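Local structure of methyltransferase (3GIW) at residues A[26-29]-A[30-34]; A[53-56]-A[57-61]; A[210-213]-A[214-217]. The protein is probably an S-adenosylmethionine-dependent methyltransferase with a Rossmann fold, known to bind S-adenosyl-L-homocysteine, whose substrate is not established. All coordinates share one frame; numbering follows the deposited sequence.

Interaction 1 (A[26-29]-A[30-34]); sequences RIYD and YIIGG
Tyr-28 and Ile-32 meet at the C-terminal end of helix 24-31. In the conformer described, Ile-32 CD1 lies 3.7 Å from Tyr-28 CE1, the side chains crossing at a slant, and Ile-32 CG2 sits over one face of the ring. This is the close-packed part. Between their backbones, Ile-32 N donates to Tyr-28 O at 3.0 Å. One residue earlier, Ile-27 CG2 meets Ile-31 CG1 more loosely, at 4.3 Å. The helix ends in a Schellman motif: Gly-34 N donates to Asp-29 O (2.8 Å) and Gly-33 N to Tyr-30 O. Gly-33, with positive phi, is on the solvent side. Asp-29 folds back over this end. Its CG is anti to the backbone N (chi1 -160°), which sets OD2 3.4 Å from Gly-34 CA. A side chain on Gly-34 would collide with that oxygen. OD2 also accepts from Asp-36 N, so an alanine in place of Asp-29 would probably leave the Asp-36 amide without its mate and open a gap beside Gly-34 CA. Tyr-28 belongs to the S-adenosyl-L-homocysteine site, and its OH bonds Asn-62 ND2. Ile-27 and Tyr-30 face helix 39-51, Ile-31 touches it and helix 55-75, and Asp-29 faces the loop after strand 81-85.

Interaction 2 (A[53-56]-A[57-61]); sequences PALP and VHMRA
Ala-54 O receives His-58 N at 2.9 Å, a nearly straight bond (171°), where helix 55-75 begins. The same oxygen takes a weak bond from Val-57 N. Regular i to i+4 bonds follow: Met-59 N to Leu-55 O and Arg-60 N to Pro-56 O, both 3.0 Å. This is the first turn of an alpha helix in the Rossmann fold of this probable methyltransferase. Pro-56 suits this first turn, where a backbone N-H would have no carbonyl of the helix to bond.

Leu-55 carries most of the apolar contact. Its CG is anti to the backbone N (chi1 -176°), which sends the branch forward along the helix, where CD1 lies 4.1 Å from His-58 CD2, obliquely to the ring, and 4.1 Å from Met-59 CE. Met-59, modelled as selenomethionine in two conformers, is described in one, with its chain extended beyond CG. Leu-55 and Met-59 also pack on Ile-31 of helix 24-31, and Met-59 reaches Tyr-28. The imidazole is gripped from outside: ND1 accepts from Ala-268 N, and NE2 is hydrogen-bonded to an unidentified ligand. Its plane meets the Trp-52 ring at about 55°.

Arg-60, on the exposed side, has two conformers. In the one described its aliphatic part runs past the end of the Pro-56 carbonyl, with CG 3.2 Å from Pro-56 O. The guanidinium then turns an edge to the proline, placing NH1 4.1 Å from Pro-56 CB.

Interaction 3 (A[210-213]-A[214-217]); sequences VGRV and AREY
Glu-216 and Arg-212 are joined twice on helix 207-219. Glu-216 N donates to Arg-212 O at 3.0 Å. A water adds a second link, donating to Arg-212 O at 2.8 Å and to Glu-216 OE2 at 2.9 Å, so the carbonyl oxygen is gripped by two donors. The same water lies over one face of the Arg-212 guanidinium, toward its rim. The glutamate chain is bent at chi2 (-66°), which curls the carboxylate back toward this water. The two charged groups do not touch directly. Each has another salt-bridge partner: Arg-212 NH2 with Glu-51 OE2, and Glu-216 OE1 with Arg-220 NH1.

Among the other backbone bonds, Ala-214 N reaches Val-210 O at 2.8 Å, Arg-215 N reaches Gly-211 O, and Tyr-217 N reaches Val-213 O.

On the exposed side Arg-215 is bent at chi3 (-72°) and lays its guanidinium back over the helix. Gly-211 O lies 3.3 Å from the plane, toward the rim of one face; the angle to NH1 is too poor for a hydrogen bond. The fit is close, since a beta carbon on Gly-211 would be tight against NH1. Arg-215 NH2 comes 3.5 Å from Arg-212 CD. The two guanidinium planes are 69° apart. All three residues also touch a crystal neighbour, so crystal packing may influence this side.

On the inner side Val-213 and Tyr-217 run side by side, pointing the same way. Val-213 CG1 lies in the ring plane, at the edge, 3.7 Å from Tyr-217 CE2. Val-213 and Val-210 pack on Trp-52, and Tyr-217 on Met-48 of helix 39-51 and on Met-222. This is an amphipathic helix, with charged groups outward and an i to i+4 apolar pair inward, following strand 195-201 of the Rossmann-fold sheet.

In the fold
The three helix turns converge beside the S-adenosyl-L-homocysteine site, which is empty of that ligand in this model. Interactions 1 and 2 lie about 11 Å apart between centres. In the conformers described, Tyr-28 OH is 3.3 Å from Met-59 O, a probable hydrogen bond, and Ile-31 CG2 is 3.5 Å from Pro-56 CA. Interaction 3 is about 17 Å from interaction 1 and 14 Å from interaction 2, between centres, and meets them through Tyr-217: its OH lies 4.0 Å from Ile-27 CG2 and, for the same Met-59 conformer, close to Met-59 CE. Tyr-28, His-58 and Tyr-217 all come within about 4 Å of an unidentified ligand, probably from the crystallisation liquor, which may mark a shared pocket.

Interaction 1 (A[26-29]-A[30-34])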
loop_
_atom_site.group_PDB
_atom_site.type_symbol
_atom_site.label_atom_id
_atom_site.label_comp_id
_atom_site.label_asym_id
_atom_site.label_seq_id
_atom_site.Cartn_x
_atom_site.Cartn_y
_atom_site.Cartn_z
ATOM N N ARG A 26 0.005 -7.584 -10.249
ATOM C CA ARG A 26 -0.298 -8.942 -10.666
ATOM C C ARG A 26 0.740 -9.956 -10.155
ATOM O O ARG A 26 0.388 -11.080 -9.782
ATOM C CB ARG A 26 -0.413 -9.014 -12.207
ATOM C CG ARG A 26 -1.446 -8.023 -12.795
ATOM C CD ARG A 26 -1.398 -7.958 -14.312
ATOM N NE ARG A 26 -1.891 -6.651 -14.794
ATOM C CZ ARG A 26 -2.041 -6.364 -16.092
ATOM N NH1 ARG A 26 -1.708 -7.272 -17.010
ATOM N NH2 ARG A 26 -2.512 -5.180 -16.462
ATOM N N ILE A 27 2.021 -9.562 -10.143
ATOM C CA ILE A 27 3.037 -10.411 -9.494
ATOM C C ILE A 27 2.695 -10.606 -8.016
ATOM O O ILE A 27 2.761 -11.726 -7.487
ATOM C CB ILE A 27 4.457 -9.767 -9.615
ATOM C CG1 ILE A 27 4.925 -9.748 -11.077
ATOM C CG2 ILE A 27 5.473 -10.497 -8.717
ATOM C CD1 ILE A 27 6.129 -8.834 -11.345
ATOM N N TYR A 28 2.336 -9.515 -7.346
ATOM C CA TYR A 28 2.005 -9.587 -5.915
ATOM C C TYR A 28 0.829 -10.567 -5.719
ATOM O O TYR A 28 0.862 -11.474 -4.849
ATOM C CB TYR A 28 1.668 -8.187 -5.425
ATOM C CG TYR A 28 1.315 -8.035 -3.973
ATOM C CD1 TYR A 28 0.006 -8.107 -3.547
ATOM C CD2 TYR A 28 2.284 -7.722 -3.023
ATOM C CE1 TYR A 28 -0.317 -7.922 -2.209
ATOM C CE2 TYR A 28 1.959 -7.505 -1.705
ATOM C CZ TYR A 28 0.664 -7.602 -1.302
ATOM O OH TYR A 28 0.385 -7.368 0.040
ATOM N N ASP A 29 -0.218 -10.418 -6.537
ATOM C CA ASP A 29 -1.354 -11.305 -6.409
ATOM C C ASP A 29 -0.987 -12.774 -6.657
ATOM O O ASP A 29 -1.434 -13.649 -5.916
ATOM C CB ASP A 29 -2.497 -10.872 -7.341
ATOM C CG ASP A 29 -3.842 -11.421 -6.924
ATOM O OD1 ASP A 29 -4.259 -11.168 -5.786
ATOM O OD2 ASP A 29 -4.485 -12.081 -7.753
ATOM N N TYR A 30 -0.198 -13.033 -7.692
ATOM C CA TYR A 30 0.308 -14.387 -7.976
ATOM C C TYR A 30 0.989 -14.955 -6.729
ATOM O O TYR A 30 0.657 -16.055 -6.258
ATOM C CB TYR A 30 1.268 -14.372 -9.164
ATOM C CG TYR A 30 2.037 -15.659 -9.294
ATOM C CD1 TYR A 30 1.387 -16.843 -9.604
ATOM C CD2 TYR A 30 3.405 -15.701 -9.074
ATOM C CE1 TYR A 30 2.075 -18.021 -9.712
ATOM C CE2 TYR A 30 4.120 -16.863 -9.179
ATOM C CZ TYR A 30 3.446 -18.041 -9.505
ATOM O OH TYR A 30 4.134 -19.252 -9.601
ATOM N N ILE A 31 1.926 -14.195 -6.170
ATOM C CA ILE A 31 2.716 -14.692 -5.039
ATOM C C ILE A 31 1.870 -14.942 -3.783
ATOM O O ILE A 31 2.149 -15.906 -3.091
ATOM C CB ILE A 31 3.901 -13.736 -4.768
ATOM C CG1 ILE A 31 4.911 -13.742 -5.918
ATOM C CG2 ILE A 31 4.561 -13.986 -3.365
ATOM C CD1 ILE A 31 5.720 -15.049 -6.144
ATOM N N ILE A 32 0.866 -14.113 -3.488
ATOM C CA ILE A 32 0.045 -14.278 -2.289
ATOM C C ILE A 32 -1.139 -15.244 -2.496
ATOM O O ILE A 32 -1.964 -15.411 -1.578
ATOM C CB ILE A 32 -0.436 -12.960 -1.634
ATOM C CG1 ILE A 32 -1.454 -12.231 -2.495
ATOM C CG2 ILE A 32 0.776 -12.077 -1.260
ATOM C CD1 ILE A 32 -2.151 -11.104 -1.782
ATOM N N GLY A 33 -1.237 -15.865 -3.674
ATOM C CA GLY A 33 -2.198 -16.960 -3.907
ATOM C C GLY A 33 -3.475 -16.585 -4.633
ATOM O O GLY A 33 -4.424 -17.378 -4.643
ATOM N N GLY A 34 -3.541 -15.386 -5.198
ATOM C CA GLY A 34 -4.714 -14.977 -5.974
ATOM C C GLY A 34 -4.664 -15.516 -7.387
ATOM O O GLY A 34 -3.761 -16.288 -7.770
#

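Interaction 2 (A[53-56]-A[57-61])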
loop_
_atom_site.group_PDB
_atom_site.type_symbol
_atom_site.label_atom_id
_atom_site.label_comp_id
_atom_site.label_asym_id
_atom_site.label_seq_id
_atom_site.Cartn_x
_atom_site.Cartn_y
_atom_site.Cartn_z
ATOM N N PRO A 53 13.901 -16.820 -1.601
ATOM C CA PRO A 53 12.820 -17.735 -1.203
ATOM C C PRO A 53 11.770 -17.161 -0.266
ATOM O O PRO A 53 10.612 -17.616 -0.306
ATOM C CB PRO A 53 13.558 -18.941 -0.602
ATOM C CG PRO A 53 14.899 -18.930 -1.368
ATOM C CD PRO A 53 15.242 -17.461 -1.505
ATOM N N ALA A 54 12.144 -16.171 0.538
ATOM C CA ALA A 54 11.201 -15.504 1.444
ATOM C C ALA A 54 10.222 -14.551 0.775
ATOM O O ALA A 54 9.350 -13.996 1.466
ATOM C CB ALA A 54 11.930 -14.754 2.599
ATOM N N LEU A 55 10.327 -14.351 -0.541
ATOM C CA LEU A 55 9.414 -13.400 -1.202
ATOM C C LEU A 55 7.923 -13.549 -0.775
ATOM O O LEU A 55 7.260 -12.546 -0.470
ATOM C CB LEU A 55 9.604 -13.390 -2.741
ATOM C CG LEU A 55 8.771 -12.362 -3.491
ATOM C CD1 LEU A 55 9.202 -10.949 -3.152
ATOM C CD2 LEU A 55 8.847 -12.637 -5.000
ATOM N N PRO A 56 7.373 -14.783 -0.772
ATOM C CA PRO A 56 5.953 -14.919 -0.347
ATOM C C PRO A 56 5.711 -14.545 1.118
ATOM O O PRO A 56 4.645 -14.074 1.443
ATOM C CB PRO A 56 5.596 -16.383 -0.640
ATOM C CG PRO A 56 6.761 -16.933 -1.468
ATOM C CD PRO A 56 7.961 -16.051 -1.230
ATOM N N VAL A 57 6.672 -14.819 2.009
ATOM C CA VAL A 57 6.547 -14.458 3.425
ATOM C C VAL A 57 6.489 -12.927 3.529
ATOM O O VAL A 57 5.632 -12.368 4.211
ATOM C CB VAL A 57 7.740 -15.049 4.237
ATOM C CG1 VAL A 57 7.814 -14.434 5.623
ATOM C CG2 VAL A 57 7.614 -16.601 4.331
ATOM N N HIS A 58 7.375 -12.261 2.802
ATOM C CA HIS A 58 7.397 -10.787 2.733
ATOM C C HIS A 58 6.072 -10.196 2.223
ATOM O O HIS A 58 5.498 -9.283 2.824
ATOM C CB HIS A 58 8.614 -10.372 1.859
ATOM C CG HIS A 58 8.557 -9.003 1.252
ATOM N ND1 HIS A 58 9.015 -7.870 1.906
ATOM C CD2 HIS A 58 8.187 -8.605 0.012
ATOM C CE1 HIS A 58 8.880 -6.842 1.090
ATOM N NE2 HIS A 58 8.364 -7.247 -0.055
HETATM N N MSE A 59 5.550 -10.742 1.128
HETATM C CA MSE A 59 4.356 -10.175 0.504
HETATM C C MSE A 59 3.122 -10.455 1.392
HETATM O O MSE A 59 2.289 -9.561 1.588
HETATM C CB MSE A 59 4.242 -10.684 -0.941
HETATM C CG MSE A 59 5.282 -10.057 -1.856
HETATM SE SE MSE A 59 5.049 -10.526 -3.681
HETATM C CE MSE A 59 5.874 -8.970 -4.483
ATOM N N ARG A 60 3.017 -11.650 1.975
ATOM C CA ARG A 60 1.933 -11.940 2.891
ATOM C C ARG A 60 2.015 -11.041 4.154
ATOM O O ARG A 60 0.982 -10.528 4.640
ATOM C CB ARG A 60 1.934 -13.436 3.185
ATOM C CG ARG A 60 1.528 -14.279 1.950
ATOM C CD ARG A 60 1.755 -15.793 2.098
ATOM N NE ARG A 60 0.631 -16.566 1.545
ATOM C CZ ARG A 60 0.566 -17.154 0.345
ATOM N NH1 ARG A 60 1.564 -17.099 -0.528
ATOM N NH2 ARG A 60 -0.535 -17.815 0.006
ATOM N N ALA A 61 3.229 -10.799 4.662
ATOM C CA ALA A 61 3.387 -9.969 5.831
ATOM C C ALA A 61 2.977 -8.520 5.555
ATOM O O ALA A 61 2.450 -7.827 6.434
ATOM C CB ALA A 61 4.867 -10.012 6.359
#

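Interaction 3 (A[210-213]-A[214-217])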
loop_
_atom_site.group_PDB
_atom_site.type_symbol
_atom_site.label_atom_id
_atom_site.label_comp_id
_atom_site.label_asym_id
_atom_site.label_seq_id
_atom_site.Cartn_x
_atom_site.Cartn_y
_atom_site.Cartn_z
ATOM N N VAL A 210 17.524 -9.360 -1.762
ATOM C CA VAL A 210 16.599 -8.276 -2.101
ATOM C C VAL A 210 17.136 -7.425 -3.251
ATOM O O VAL A 210 16.370 -7.045 -4.174
ATOM C CB VAL A 210 16.192 -7.465 -0.864
ATOM C CG1 VAL A 210 15.356 -6.186 -1.256
ATOM C CG2 VAL A 210 15.453 -8.384 0.059
ATOM N N GLY A 211 18.444 -7.153 -3.254
ATOM C CA GLY A 211 19.050 -6.482 -4.420
ATOM C C GLY A 211 18.827 -7.223 -5.714
ATOM O O GLY A 211 18.515 -6.612 -6.742
ATOM N N ARG A 212 19.023 -8.538 -5.708
ATOM C CA ARG A 212 18.787 -9.337 -6.901
ATOM C C ARG A 212 17.317 -9.270 -7.345
ATOM O O ARG A 212 17.031 -9.156 -8.552
ATOM C CB ARG A 212 19.239 -10.796 -6.668
ATOM C CG ARG A 212 20.756 -10.982 -6.602
ATOM C CD ARG A 212 21.351 -10.916 -7.985
ATOM N NE ARG A 212 21.002 -12.117 -8.747
ATOM C CZ ARG A 212 21.487 -12.431 -9.950
ATOM N NH1 ARG A 212 22.386 -11.655 -10.551
ATOM N NH2 ARG A 212 21.097 -13.548 -10.552
ATOM N N VAL A 213 16.404 -9.315 -6.371
ATOM C CA VAL A 213 14.958 -9.181 -6.688
ATOM C C VAL A 213 14.692 -7.819 -7.343
ATOM O O VAL A 213 14.043 -7.733 -8.373
ATOM C CB VAL A 213 14.063 -9.411 -5.449
ATOM C CG1 VAL A 213 12.584 -8.985 -5.716
ATOM C CG2 VAL A 213 14.112 -10.898 -5.049
ATOM N N ALA A 214 15.267 -6.765 -6.780
ATOM C CA ALA A 214 15.070 -5.422 -7.342
ATOM C C ALA A 214 15.584 -5.354 -8.774
ATOM O O ALA A 214 14.968 -4.720 -9.638
ATOM C CB ALA A 214 15.734 -4.371 -6.457
ATOM N N ARG A 215 16.713 -6.015 -9.050
ATOM C CA ARG A 215 17.255 -6.022 -10.391
ATOM C C ARG A 215 16.397 -6.851 -11.364
ATOM O O ARG A 215 16.338 -6.492 -12.559
ATOM C CB ARG A 215 18.731 -6.411 -10.385
ATOM C CG ARG A 215 19.564 -5.354 -9.617
ATOM C CD ARG A 215 21.055 -5.506 -9.738
ATOM N NE ARG A 215 21.635 -6.637 -9.011
ATOM C CZ ARG A 215 21.977 -6.614 -7.715
ATOM N NH1 ARG A 215 21.722 -5.571 -6.942
ATOM N NH2 ARG A 215 22.560 -7.684 -7.201
ATOM N N GLU A 216 15.689 -7.879 -10.873
ATOM C CA GLU A 216 14.714 -8.580 -11.715
ATOM C C GLU A 216 13.538 -7.669 -12.071
ATOM O O GLU A 216 13.045 -7.690 -13.202
ATOM C CB GLU A 216 14.207 -9.842 -11.012
ATOM C CG GLU A 216 15.246 -10.938 -10.759
ATOM C CD GLU A 216 15.793 -11.571 -12.013
ATOM O OE1 GLU A 216 15.041 -11.671 -12.991
ATOM O OE2 GLU A 216 16.991 -11.953 -12.012
ATOM N N TYR A 217 13.046 -6.882 -11.120
ATOM C CA TYR A 217 12.035 -5.842 -11.445
ATOM C C TYR A 217 12.511 -4.813 -12.480
ATOM O O TYR A 217 11.803 -4.555 -13.445
ATOM C CB TYR A 217 11.569 -5.108 -10.180
ATOM C CG TYR A 217 10.506 -5.799 -9.343
ATOM C CD1 TYR A 217 9.147 -5.633 -9.626
ATOM C CD2 TYR A 217 10.859 -6.536 -8.230
ATOM C CE1 TYR A 217 8.157 -6.249 -8.847
ATOM C CE2 TYR A 217 9.886 -7.120 -7.433
ATOM C CZ TYR A 217 8.532 -7.001 -7.762
ATOM O OH TYR A 217 7.565 -7.578 -6.941
HETATM O O HOH W 1 18.794 -10.238 -10.491
#